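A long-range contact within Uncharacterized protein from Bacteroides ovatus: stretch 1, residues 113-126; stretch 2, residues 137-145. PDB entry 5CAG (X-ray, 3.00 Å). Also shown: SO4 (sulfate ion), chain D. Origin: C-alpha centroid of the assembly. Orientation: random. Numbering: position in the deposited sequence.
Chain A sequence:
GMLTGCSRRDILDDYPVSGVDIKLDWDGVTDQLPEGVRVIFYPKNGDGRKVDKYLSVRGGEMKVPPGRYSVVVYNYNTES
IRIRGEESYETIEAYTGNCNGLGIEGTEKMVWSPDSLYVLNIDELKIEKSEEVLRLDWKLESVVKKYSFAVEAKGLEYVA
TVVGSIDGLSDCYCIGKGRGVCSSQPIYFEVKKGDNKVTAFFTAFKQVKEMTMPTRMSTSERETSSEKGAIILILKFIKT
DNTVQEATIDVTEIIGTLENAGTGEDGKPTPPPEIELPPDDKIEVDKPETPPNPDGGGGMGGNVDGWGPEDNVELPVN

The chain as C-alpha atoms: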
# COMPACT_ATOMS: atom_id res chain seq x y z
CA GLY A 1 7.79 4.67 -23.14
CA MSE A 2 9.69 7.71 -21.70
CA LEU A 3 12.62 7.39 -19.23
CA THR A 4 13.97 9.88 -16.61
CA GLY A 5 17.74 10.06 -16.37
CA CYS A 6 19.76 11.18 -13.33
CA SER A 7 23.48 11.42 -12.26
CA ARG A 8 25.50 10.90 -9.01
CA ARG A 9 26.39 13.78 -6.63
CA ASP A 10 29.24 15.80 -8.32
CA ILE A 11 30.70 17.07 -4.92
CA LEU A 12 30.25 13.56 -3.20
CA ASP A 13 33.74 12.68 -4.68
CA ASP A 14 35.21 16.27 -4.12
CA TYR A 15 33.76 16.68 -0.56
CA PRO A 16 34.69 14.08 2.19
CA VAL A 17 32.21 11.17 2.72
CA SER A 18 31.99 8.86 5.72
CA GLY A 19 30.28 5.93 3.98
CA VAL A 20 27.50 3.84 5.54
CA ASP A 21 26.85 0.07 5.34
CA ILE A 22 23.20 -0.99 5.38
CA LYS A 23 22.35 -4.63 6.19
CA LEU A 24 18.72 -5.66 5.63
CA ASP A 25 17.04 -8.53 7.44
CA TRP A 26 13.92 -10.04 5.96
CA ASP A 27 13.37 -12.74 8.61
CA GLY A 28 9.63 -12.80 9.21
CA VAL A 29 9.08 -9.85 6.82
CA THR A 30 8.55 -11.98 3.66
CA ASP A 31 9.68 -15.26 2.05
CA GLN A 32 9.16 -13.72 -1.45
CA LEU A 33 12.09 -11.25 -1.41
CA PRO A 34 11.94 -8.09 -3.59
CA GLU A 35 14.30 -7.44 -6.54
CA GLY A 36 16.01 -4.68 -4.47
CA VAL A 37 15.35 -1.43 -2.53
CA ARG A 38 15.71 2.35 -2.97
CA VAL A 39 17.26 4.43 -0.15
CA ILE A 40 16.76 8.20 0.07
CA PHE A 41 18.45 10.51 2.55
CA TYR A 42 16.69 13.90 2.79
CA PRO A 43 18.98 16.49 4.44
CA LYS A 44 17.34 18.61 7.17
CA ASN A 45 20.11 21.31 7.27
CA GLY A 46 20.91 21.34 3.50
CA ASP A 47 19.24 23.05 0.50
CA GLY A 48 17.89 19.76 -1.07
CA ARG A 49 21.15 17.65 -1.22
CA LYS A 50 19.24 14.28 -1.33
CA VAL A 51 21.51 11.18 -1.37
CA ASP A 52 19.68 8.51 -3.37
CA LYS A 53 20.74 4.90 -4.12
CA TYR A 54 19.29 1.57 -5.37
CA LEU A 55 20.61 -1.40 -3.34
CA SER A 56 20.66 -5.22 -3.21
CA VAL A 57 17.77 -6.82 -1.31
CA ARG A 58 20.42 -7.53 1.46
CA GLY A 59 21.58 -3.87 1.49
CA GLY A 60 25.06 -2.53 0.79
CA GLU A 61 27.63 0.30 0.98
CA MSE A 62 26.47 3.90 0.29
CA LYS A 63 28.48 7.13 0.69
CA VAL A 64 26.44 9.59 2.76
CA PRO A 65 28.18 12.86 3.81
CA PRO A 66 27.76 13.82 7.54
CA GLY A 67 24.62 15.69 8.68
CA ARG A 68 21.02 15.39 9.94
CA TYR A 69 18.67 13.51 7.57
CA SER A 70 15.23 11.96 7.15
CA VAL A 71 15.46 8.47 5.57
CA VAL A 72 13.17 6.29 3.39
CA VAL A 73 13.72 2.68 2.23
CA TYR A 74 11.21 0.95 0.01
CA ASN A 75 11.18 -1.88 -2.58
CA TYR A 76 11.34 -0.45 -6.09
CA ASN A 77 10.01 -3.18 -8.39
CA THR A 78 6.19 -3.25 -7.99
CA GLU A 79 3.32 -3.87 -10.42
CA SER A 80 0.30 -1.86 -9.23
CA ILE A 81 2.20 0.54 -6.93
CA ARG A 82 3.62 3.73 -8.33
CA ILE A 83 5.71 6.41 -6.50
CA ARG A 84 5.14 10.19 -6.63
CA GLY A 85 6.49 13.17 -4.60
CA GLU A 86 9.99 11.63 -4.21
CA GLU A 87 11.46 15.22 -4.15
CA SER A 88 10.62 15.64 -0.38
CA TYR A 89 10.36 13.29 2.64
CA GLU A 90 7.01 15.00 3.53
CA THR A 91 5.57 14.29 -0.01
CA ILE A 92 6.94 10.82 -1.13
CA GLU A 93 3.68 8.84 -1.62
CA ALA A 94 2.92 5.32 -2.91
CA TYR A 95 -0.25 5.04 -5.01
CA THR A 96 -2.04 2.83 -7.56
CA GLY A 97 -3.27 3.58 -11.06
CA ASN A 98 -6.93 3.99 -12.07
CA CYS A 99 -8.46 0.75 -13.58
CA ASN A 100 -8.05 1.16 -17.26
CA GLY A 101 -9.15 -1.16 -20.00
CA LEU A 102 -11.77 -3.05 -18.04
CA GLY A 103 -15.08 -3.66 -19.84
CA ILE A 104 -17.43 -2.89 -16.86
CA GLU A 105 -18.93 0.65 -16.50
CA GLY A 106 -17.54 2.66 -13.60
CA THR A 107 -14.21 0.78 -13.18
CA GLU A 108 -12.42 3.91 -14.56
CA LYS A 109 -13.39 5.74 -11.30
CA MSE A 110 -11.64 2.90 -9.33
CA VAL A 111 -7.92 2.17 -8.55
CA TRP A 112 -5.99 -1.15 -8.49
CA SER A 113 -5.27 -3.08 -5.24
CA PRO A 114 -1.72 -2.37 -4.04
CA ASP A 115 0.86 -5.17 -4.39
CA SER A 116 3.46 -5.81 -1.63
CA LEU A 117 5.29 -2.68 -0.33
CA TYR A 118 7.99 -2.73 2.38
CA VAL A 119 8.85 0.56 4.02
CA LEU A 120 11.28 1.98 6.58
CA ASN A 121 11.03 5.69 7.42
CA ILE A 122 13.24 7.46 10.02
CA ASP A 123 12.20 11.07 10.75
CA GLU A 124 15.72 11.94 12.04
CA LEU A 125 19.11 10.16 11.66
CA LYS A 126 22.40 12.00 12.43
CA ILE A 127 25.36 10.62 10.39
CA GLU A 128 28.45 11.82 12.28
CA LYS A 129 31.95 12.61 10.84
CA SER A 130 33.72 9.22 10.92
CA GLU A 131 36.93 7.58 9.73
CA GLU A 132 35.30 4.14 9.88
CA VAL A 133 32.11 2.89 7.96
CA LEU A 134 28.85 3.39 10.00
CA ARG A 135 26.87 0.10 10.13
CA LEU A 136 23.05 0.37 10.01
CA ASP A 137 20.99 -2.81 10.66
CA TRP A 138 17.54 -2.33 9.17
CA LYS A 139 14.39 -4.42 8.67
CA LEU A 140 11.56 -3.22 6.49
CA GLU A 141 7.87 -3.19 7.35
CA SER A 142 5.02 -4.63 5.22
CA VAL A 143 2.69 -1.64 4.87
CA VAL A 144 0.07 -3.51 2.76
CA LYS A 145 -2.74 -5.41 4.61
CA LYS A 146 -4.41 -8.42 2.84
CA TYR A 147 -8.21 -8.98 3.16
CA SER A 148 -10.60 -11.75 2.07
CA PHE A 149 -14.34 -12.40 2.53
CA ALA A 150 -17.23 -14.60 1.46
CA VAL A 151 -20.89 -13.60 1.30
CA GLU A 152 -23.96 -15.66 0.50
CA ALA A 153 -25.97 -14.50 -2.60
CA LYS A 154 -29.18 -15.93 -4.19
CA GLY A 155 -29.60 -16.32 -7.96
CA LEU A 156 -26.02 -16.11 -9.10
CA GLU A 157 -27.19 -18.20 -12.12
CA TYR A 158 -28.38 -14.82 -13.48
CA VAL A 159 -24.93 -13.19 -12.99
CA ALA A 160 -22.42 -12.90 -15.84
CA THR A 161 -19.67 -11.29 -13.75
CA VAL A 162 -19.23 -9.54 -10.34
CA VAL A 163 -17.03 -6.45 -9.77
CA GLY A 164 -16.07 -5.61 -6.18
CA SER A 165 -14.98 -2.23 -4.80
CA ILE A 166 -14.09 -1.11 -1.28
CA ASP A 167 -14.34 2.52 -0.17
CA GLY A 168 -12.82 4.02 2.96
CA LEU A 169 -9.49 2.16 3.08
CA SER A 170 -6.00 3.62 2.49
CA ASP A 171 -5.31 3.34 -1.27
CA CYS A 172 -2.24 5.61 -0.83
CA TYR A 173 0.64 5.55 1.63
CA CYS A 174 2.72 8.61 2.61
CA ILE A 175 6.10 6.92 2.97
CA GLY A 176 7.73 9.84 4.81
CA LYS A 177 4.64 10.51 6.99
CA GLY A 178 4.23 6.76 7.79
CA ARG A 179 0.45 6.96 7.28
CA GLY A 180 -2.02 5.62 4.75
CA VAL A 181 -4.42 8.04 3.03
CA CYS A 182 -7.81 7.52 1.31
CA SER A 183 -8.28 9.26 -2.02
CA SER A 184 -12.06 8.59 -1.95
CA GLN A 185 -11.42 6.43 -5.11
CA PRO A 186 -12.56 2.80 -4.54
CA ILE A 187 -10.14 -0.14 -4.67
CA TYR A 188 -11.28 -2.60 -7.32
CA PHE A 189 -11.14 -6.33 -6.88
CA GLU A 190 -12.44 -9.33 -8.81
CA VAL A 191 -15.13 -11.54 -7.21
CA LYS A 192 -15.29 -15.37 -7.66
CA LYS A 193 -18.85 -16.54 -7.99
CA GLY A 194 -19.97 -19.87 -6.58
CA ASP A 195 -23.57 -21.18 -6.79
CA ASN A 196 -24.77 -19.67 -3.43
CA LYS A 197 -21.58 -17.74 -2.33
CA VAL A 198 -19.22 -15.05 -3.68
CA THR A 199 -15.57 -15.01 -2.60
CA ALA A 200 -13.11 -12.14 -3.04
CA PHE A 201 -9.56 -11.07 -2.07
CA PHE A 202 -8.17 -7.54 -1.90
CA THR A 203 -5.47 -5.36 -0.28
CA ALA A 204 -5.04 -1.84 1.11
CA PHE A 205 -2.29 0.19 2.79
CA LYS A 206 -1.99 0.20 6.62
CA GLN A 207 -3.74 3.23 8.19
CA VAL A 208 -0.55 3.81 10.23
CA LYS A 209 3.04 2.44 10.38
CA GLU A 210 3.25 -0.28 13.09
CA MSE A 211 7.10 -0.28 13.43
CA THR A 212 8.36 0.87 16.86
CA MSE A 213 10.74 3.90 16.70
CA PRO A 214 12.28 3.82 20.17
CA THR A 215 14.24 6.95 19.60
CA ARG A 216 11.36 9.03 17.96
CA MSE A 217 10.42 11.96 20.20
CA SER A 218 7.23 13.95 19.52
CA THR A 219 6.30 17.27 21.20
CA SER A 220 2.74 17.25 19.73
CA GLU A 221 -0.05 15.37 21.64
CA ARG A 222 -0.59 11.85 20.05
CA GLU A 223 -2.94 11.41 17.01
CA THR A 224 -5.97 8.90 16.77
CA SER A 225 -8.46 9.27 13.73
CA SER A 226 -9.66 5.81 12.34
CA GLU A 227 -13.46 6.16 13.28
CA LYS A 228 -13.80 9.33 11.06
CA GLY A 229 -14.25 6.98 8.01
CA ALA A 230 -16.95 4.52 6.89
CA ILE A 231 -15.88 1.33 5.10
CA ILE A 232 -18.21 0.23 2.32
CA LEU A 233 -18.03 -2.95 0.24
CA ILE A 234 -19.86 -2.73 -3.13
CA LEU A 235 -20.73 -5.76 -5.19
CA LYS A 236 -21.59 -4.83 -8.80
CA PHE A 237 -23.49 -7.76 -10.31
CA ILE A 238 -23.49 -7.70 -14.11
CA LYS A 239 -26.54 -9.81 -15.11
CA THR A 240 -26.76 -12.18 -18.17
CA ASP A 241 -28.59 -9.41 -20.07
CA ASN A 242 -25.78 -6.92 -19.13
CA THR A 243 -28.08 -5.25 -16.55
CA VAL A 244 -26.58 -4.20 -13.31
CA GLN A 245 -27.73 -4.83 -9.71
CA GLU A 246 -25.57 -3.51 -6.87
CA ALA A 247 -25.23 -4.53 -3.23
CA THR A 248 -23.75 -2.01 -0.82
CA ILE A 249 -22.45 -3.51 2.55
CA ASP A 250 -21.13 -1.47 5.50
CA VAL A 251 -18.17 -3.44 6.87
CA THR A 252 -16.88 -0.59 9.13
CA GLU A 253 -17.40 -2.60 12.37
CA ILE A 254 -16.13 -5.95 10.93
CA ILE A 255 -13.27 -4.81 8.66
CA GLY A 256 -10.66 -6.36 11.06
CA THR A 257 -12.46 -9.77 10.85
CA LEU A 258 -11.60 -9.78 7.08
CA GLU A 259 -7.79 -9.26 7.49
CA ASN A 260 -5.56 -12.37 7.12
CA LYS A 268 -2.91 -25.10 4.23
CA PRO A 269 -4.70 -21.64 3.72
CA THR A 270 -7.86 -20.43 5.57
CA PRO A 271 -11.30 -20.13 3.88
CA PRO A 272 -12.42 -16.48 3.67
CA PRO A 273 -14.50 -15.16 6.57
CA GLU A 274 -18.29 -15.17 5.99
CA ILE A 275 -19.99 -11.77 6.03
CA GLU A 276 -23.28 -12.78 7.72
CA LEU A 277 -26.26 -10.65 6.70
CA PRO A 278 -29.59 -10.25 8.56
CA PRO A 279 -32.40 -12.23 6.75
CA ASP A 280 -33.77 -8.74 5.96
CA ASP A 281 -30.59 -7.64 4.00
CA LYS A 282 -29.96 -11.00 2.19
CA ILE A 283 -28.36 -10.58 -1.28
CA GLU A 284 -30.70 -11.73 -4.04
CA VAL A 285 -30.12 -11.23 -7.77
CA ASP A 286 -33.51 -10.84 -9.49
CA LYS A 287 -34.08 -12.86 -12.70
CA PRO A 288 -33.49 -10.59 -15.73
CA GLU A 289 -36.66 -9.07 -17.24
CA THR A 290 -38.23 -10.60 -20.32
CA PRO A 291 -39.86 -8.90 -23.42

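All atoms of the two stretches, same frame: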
# COMPACT_ATOMS: atom_id res chain seq x y z
N SER A 113 -5.71 -2.68 -6.59
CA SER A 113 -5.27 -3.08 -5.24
C SER A 113 -3.75 -3.04 -5.19
O SER A 113 -3.11 -3.41 -6.18
CB SER A 113 -5.79 -4.46 -4.83
OG SER A 113 -6.50 -5.12 -5.87
N PRO A 114 -3.17 -2.50 -4.10
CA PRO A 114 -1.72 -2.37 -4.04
C PRO A 114 -1.03 -3.70 -3.84
O PRO A 114 -1.49 -4.50 -3.05
CB PRO A 114 -1.51 -1.45 -2.84
CG PRO A 114 -2.67 -1.68 -1.99
CD PRO A 114 -3.81 -1.90 -2.91
N ASP A 115 0.09 -3.94 -4.58
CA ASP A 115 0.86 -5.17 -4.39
C ASP A 115 1.80 -4.97 -3.18
O ASP A 115 1.62 -3.99 -2.45
CB ASP A 115 1.57 -5.65 -5.66
CG ASP A 115 2.45 -4.66 -6.38
OD1 ASP A 115 2.03 -3.49 -6.53
OD2 ASP A 115 3.50 -5.09 -6.90
N SER A 116 2.70 -5.93 -2.87
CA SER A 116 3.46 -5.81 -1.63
C SER A 116 4.48 -4.66 -1.63
O SER A 116 5.26 -4.50 -2.56
CB SER A 116 4.12 -7.12 -1.28
OG SER A 116 3.09 -8.08 -1.07
N LEU A 117 4.39 -3.81 -0.58
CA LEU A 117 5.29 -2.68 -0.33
C LEU A 117 5.87 -2.81 1.07
O LEU A 117 5.14 -3.15 2.02
CB LEU A 117 4.60 -1.32 -0.52
CG LEU A 117 5.47 -0.08 -0.43
CD1 LEU A 117 6.40 0.09 -1.64
CD2 LEU A 117 4.62 1.10 -0.28
N TYR A 118 7.21 -2.64 1.16
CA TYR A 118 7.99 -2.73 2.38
C TYR A 118 8.64 -1.39 2.62
O TYR A 118 9.29 -0.86 1.72
CB TYR A 118 9.01 -3.86 2.32
CG TYR A 118 8.39 -5.17 1.92
CD1 TYR A 118 7.68 -5.95 2.84
CD2 TYR A 118 8.48 -5.63 0.61
CE1 TYR A 118 7.10 -7.16 2.47
CE2 TYR A 118 7.87 -6.83 0.22
CZ TYR A 118 7.19 -7.59 1.15
OH TYR A 118 6.63 -8.77 0.72
N VAL A 119 8.36 -0.78 3.76
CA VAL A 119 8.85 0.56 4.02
C VAL A 119 9.55 0.64 5.37
O VAL A 119 9.18 -0.04 6.33
CB VAL A 119 7.68 1.60 3.93
CG1 VAL A 119 8.05 2.98 4.49
CG2 VAL A 119 7.19 1.75 2.50
N LEU A 120 10.58 1.50 5.40
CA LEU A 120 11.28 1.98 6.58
C LEU A 120 11.37 3.50 6.44
O LEU A 120 11.82 3.99 5.40
CB LEU A 120 12.66 1.36 6.80
CG LEU A 120 13.50 2.08 7.86
CD1 LEU A 120 12.94 1.87 9.25
CD2 LEU A 120 14.93 1.68 7.79
N ASN A 121 10.91 4.24 7.45
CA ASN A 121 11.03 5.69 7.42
C ASN A 121 11.46 6.20 8.80
O ASN A 121 10.81 5.89 9.81
CB ASN A 121 9.78 6.40 6.91
CG ASN A 121 8.59 6.33 7.81
OD1 ASN A 121 7.90 5.30 7.90
ND2 ASN A 121 8.32 7.45 8.45
N ILE A 122 12.63 6.87 8.82
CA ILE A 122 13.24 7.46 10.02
C ILE A 122 13.09 8.96 9.88
O ILE A 122 13.55 9.50 8.87
CB ILE A 122 14.72 7.02 10.16
CG1 ILE A 122 14.87 5.49 10.17
CG2 ILE A 122 15.36 7.65 11.39
CD1 ILE A 122 16.22 4.99 9.70
N ASP A 123 12.39 9.63 10.83
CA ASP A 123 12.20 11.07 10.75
C ASP A 123 13.52 11.81 10.94
O ASP A 123 13.75 12.82 10.27
CB ASP A 123 11.16 11.58 11.75
CG ASP A 123 9.70 11.24 11.48
OD1 ASP A 123 9.37 10.90 10.30
OD2 ASP A 123 8.88 11.36 12.41
N GLU A 124 14.41 11.31 11.83
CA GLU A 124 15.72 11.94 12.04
C GLU A 124 16.80 10.93 12.39
O GLU A 124 16.68 10.20 13.38
CB GLU A 124 15.69 13.06 13.09
CG GLU A 124 16.87 13.99 12.90
CD GLU A 124 17.11 15.03 13.97
OE1 GLU A 124 16.25 15.93 14.13
OE2 GLU A 124 18.19 14.99 14.59
N LEU A 125 17.88 10.94 11.55
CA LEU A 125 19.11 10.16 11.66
C LEU A 125 20.30 11.10 11.49
O LEU A 125 20.35 11.81 10.49
CB LEU A 125 19.14 9.03 10.61
CG LEU A 125 20.34 8.08 10.66
CD1 LEU A 125 20.27 7.18 11.86
CD2 LEU A 125 20.42 7.23 9.42
N LYS A 126 21.23 11.12 12.46
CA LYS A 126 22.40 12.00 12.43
C LYS A 126 23.67 11.19 12.10
O LYS A 126 24.23 10.52 12.97
CB LYS A 126 22.53 12.76 13.77
CG LYS A 126 23.58 13.88 13.82
CD LYS A 126 23.59 14.58 15.17
CE LYS A 126 24.77 15.51 15.38
NZ LYS A 126 24.95 15.86 16.83
N ASP A 137 21.62 -1.50 10.79
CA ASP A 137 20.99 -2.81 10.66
C ASP A 137 19.50 -2.59 10.60
O ASP A 137 18.88 -2.29 11.61
CB ASP A 137 21.42 -3.75 11.78
CG ASP A 137 22.77 -4.36 11.53
OD1 ASP A 137 23.78 -3.65 11.72
OD2 ASP A 137 22.83 -5.54 11.15
N TRP A 138 18.94 -2.64 9.40
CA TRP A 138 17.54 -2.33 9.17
C TRP A 138 16.76 -3.55 8.78
O TRP A 138 17.32 -4.55 8.35
CB TRP A 138 17.41 -1.24 8.08
CG TRP A 138 17.97 0.10 8.45
CD1 TRP A 138 18.17 0.60 9.71
CD2 TRP A 138 18.29 1.17 7.55
NE1 TRP A 138 18.62 1.89 9.64
CE2 TRP A 138 18.69 2.28 8.34
CE3 TRP A 138 18.27 1.32 6.15
CZ2 TRP A 138 19.10 3.50 7.77
CZ3 TRP A 138 18.70 2.52 5.59
CH2 TRP A 138 19.09 3.60 6.40
N LYS A 139 15.45 -3.46 8.98
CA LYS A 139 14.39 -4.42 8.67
C LYS A 139 13.26 -3.59 8.09
O LYS A 139 13.06 -2.46 8.55
CB LYS A 139 13.96 -5.16 9.94
CG LYS A 139 12.92 -6.24 9.70
CD LYS A 139 12.78 -7.25 10.83
CE LYS A 139 13.57 -8.52 10.62
NZ LYS A 139 13.52 -9.41 11.82
N LEU A 140 12.60 -4.07 7.04
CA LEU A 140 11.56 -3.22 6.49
C LEU A 140 10.21 -3.67 6.97
O LEU A 140 10.10 -4.77 7.52
CB LEU A 140 11.65 -3.21 4.98
CG LEU A 140 12.31 -1.99 4.38
CD1 LEU A 140 13.72 -1.81 4.88
CD2 LEU A 140 12.32 -2.09 2.89
N GLU A 141 9.19 -2.83 6.84
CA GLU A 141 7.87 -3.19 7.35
C GLU A 141 6.86 -3.37 6.20
O GLU A 141 6.81 -2.52 5.31
CB GLU A 141 7.39 -2.13 8.35
CG GLU A 141 5.89 -2.13 8.61
CD GLU A 141 5.36 -1.00 9.46
OE1 GLU A 141 6.01 0.06 9.57
OE2 GLU A 141 4.23 -1.17 9.97
N SER A 142 6.04 -4.46 6.24
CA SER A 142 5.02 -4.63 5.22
C SER A 142 3.90 -3.67 5.52
O SER A 142 3.26 -3.79 6.56
CB SER A 142 4.52 -6.07 5.15
OG SER A 142 3.68 -6.14 4.01
N VAL A 143 3.72 -2.66 4.66
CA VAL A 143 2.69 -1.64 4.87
C VAL A 143 1.41 -1.92 4.07
O VAL A 143 0.54 -1.06 3.98
CB VAL A 143 3.26 -0.25 4.55
CG1 VAL A 143 4.34 0.13 5.55
CG2 VAL A 143 3.79 -0.19 3.13
N VAL A 144 1.27 -3.13 3.50
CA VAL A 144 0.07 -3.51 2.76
C VAL A 144 -0.63 -4.65 3.50
O VAL A 144 -0.03 -5.70 3.68
CB VAL A 144 0.38 -3.92 1.31
CG1 VAL A 144 -0.88 -4.41 0.62
CG2 VAL A 144 1.01 -2.78 0.54
N LYS A 145 -1.90 -4.42 3.92
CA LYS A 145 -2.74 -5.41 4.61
C LYS A 145 -3.54 -6.22 3.57
O LYS A 145 -4.07 -5.62 2.63
CB LYS A 145 -3.71 -4.73 5.63
CG LYS A 145 -3.10 -4.16 6.94
CD LYS A 145 -4.17 -3.89 8.06
CE LYS A 145 -3.65 -3.52 9.47
NZ LYS A 145 -3.77 -2.05 9.83
S SO4 D . 4.40 -12.25 1.64
O1 SO4 D . 4.11 -12.18 0.20
O2 SO4 D . 5.52 -13.15 1.89
O3 SO4 D . 4.71 -10.91 2.15
O4 SO4 D . 3.23 -12.78 2.35

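The contact is built around a very short antiparallel ladder, and most of its shape follows from what happens at the two ends of that ladder. In the middle, Val-119 and Glu-141 form a hydrogen-bonded pair: Val-119 N donates to Glu-141 O at 2.8 Å, and Glu-141 N returns the bond to Val-119 O, also at 2.8 Å. Next to it, Tyr-118 and Ser-142 form a non-hydrogen-bonded pair whose CA atoms lie 4.5 Å apart. A third bond, from Val-143 N to Leu-117 O at 3.0 Å, closes the ring around that pair. Within this narrow stretch the backbones also meet through CA-H...O contacts: Tyr-118 CA lies 3.2 Å from Glu-141 O, and Ser-142 CA lies 3.5 Å from Leu-117 O. Each of these carbonyls therefore meets an amide and a CA-H of the other stretch.

Beyond Val-119 the pairing gives way to side-chain packing. The strand that holds Tyr-118 to Leu-120 and the one that holds Trp-138 run at 131° to one another, far from the 180° of an ideal antiparallel pair, and their axes come no closer than 8.3 Å. Large residues fill the opening between them. Leu-140 points toward the first stretch and reaches two neighbours: its CD2 lies 3.8 Å from Tyr-118 CB, and its CD1 lies 3.9 Å from Leu-120 CB. Its chi1 of -101° falls between the usual wells.

Farther along, Trp-138 offers a broad flat surface, and Leu-120 is the bump that settles on it. Leu-120 CD2 sits 3.6 Å from the centroid of the five-membered ring of Trp-138, only 20° off the ring normal, a CH-pi contact made squarely over the face. Ile-122 CD1 also comes to the indole, 3.8 Å from Trp-138 CZ2, while Leu-125, past the corner at Asp-123, brings its CD2 to the ring edge, 4.3 Å from Trp-138 CZ2. One indole thus gathers three aliphatic side chains from both sides of a turn in the chain.

At the other end, Val-144 is the principal plug, with 80 Å² covered by the first stretch. Its CG2 lies 3.3 Å from Asp-115 O and 4.0 Å from Leu-117 CB, and its CG1 is 4.2 Å from Pro-114 CG. The branched side chain is thus held against backbone as well as side chains. Neighbouring Val-143 points sideways, yet its CG2 packs 3.7 Å from Leu-117 CD2 and 4.0 Å from Val-119 CG2, a compact trio of aliphatic groups.

Tyr-118 and Ser-142 share a face of the sheet, and Tyr-118 CE1 is 3.9 Å from Ser-142 CB. The ring's far end carries Tyr-118 OH to O3 of the sulfate ion in a weak 3.2 Å hydrogen bond. The design lesson is economical: three backbone bonds fix the register, while aliphatic groups pack at the Val-144 end, and aliphatic groups against an indole at the other.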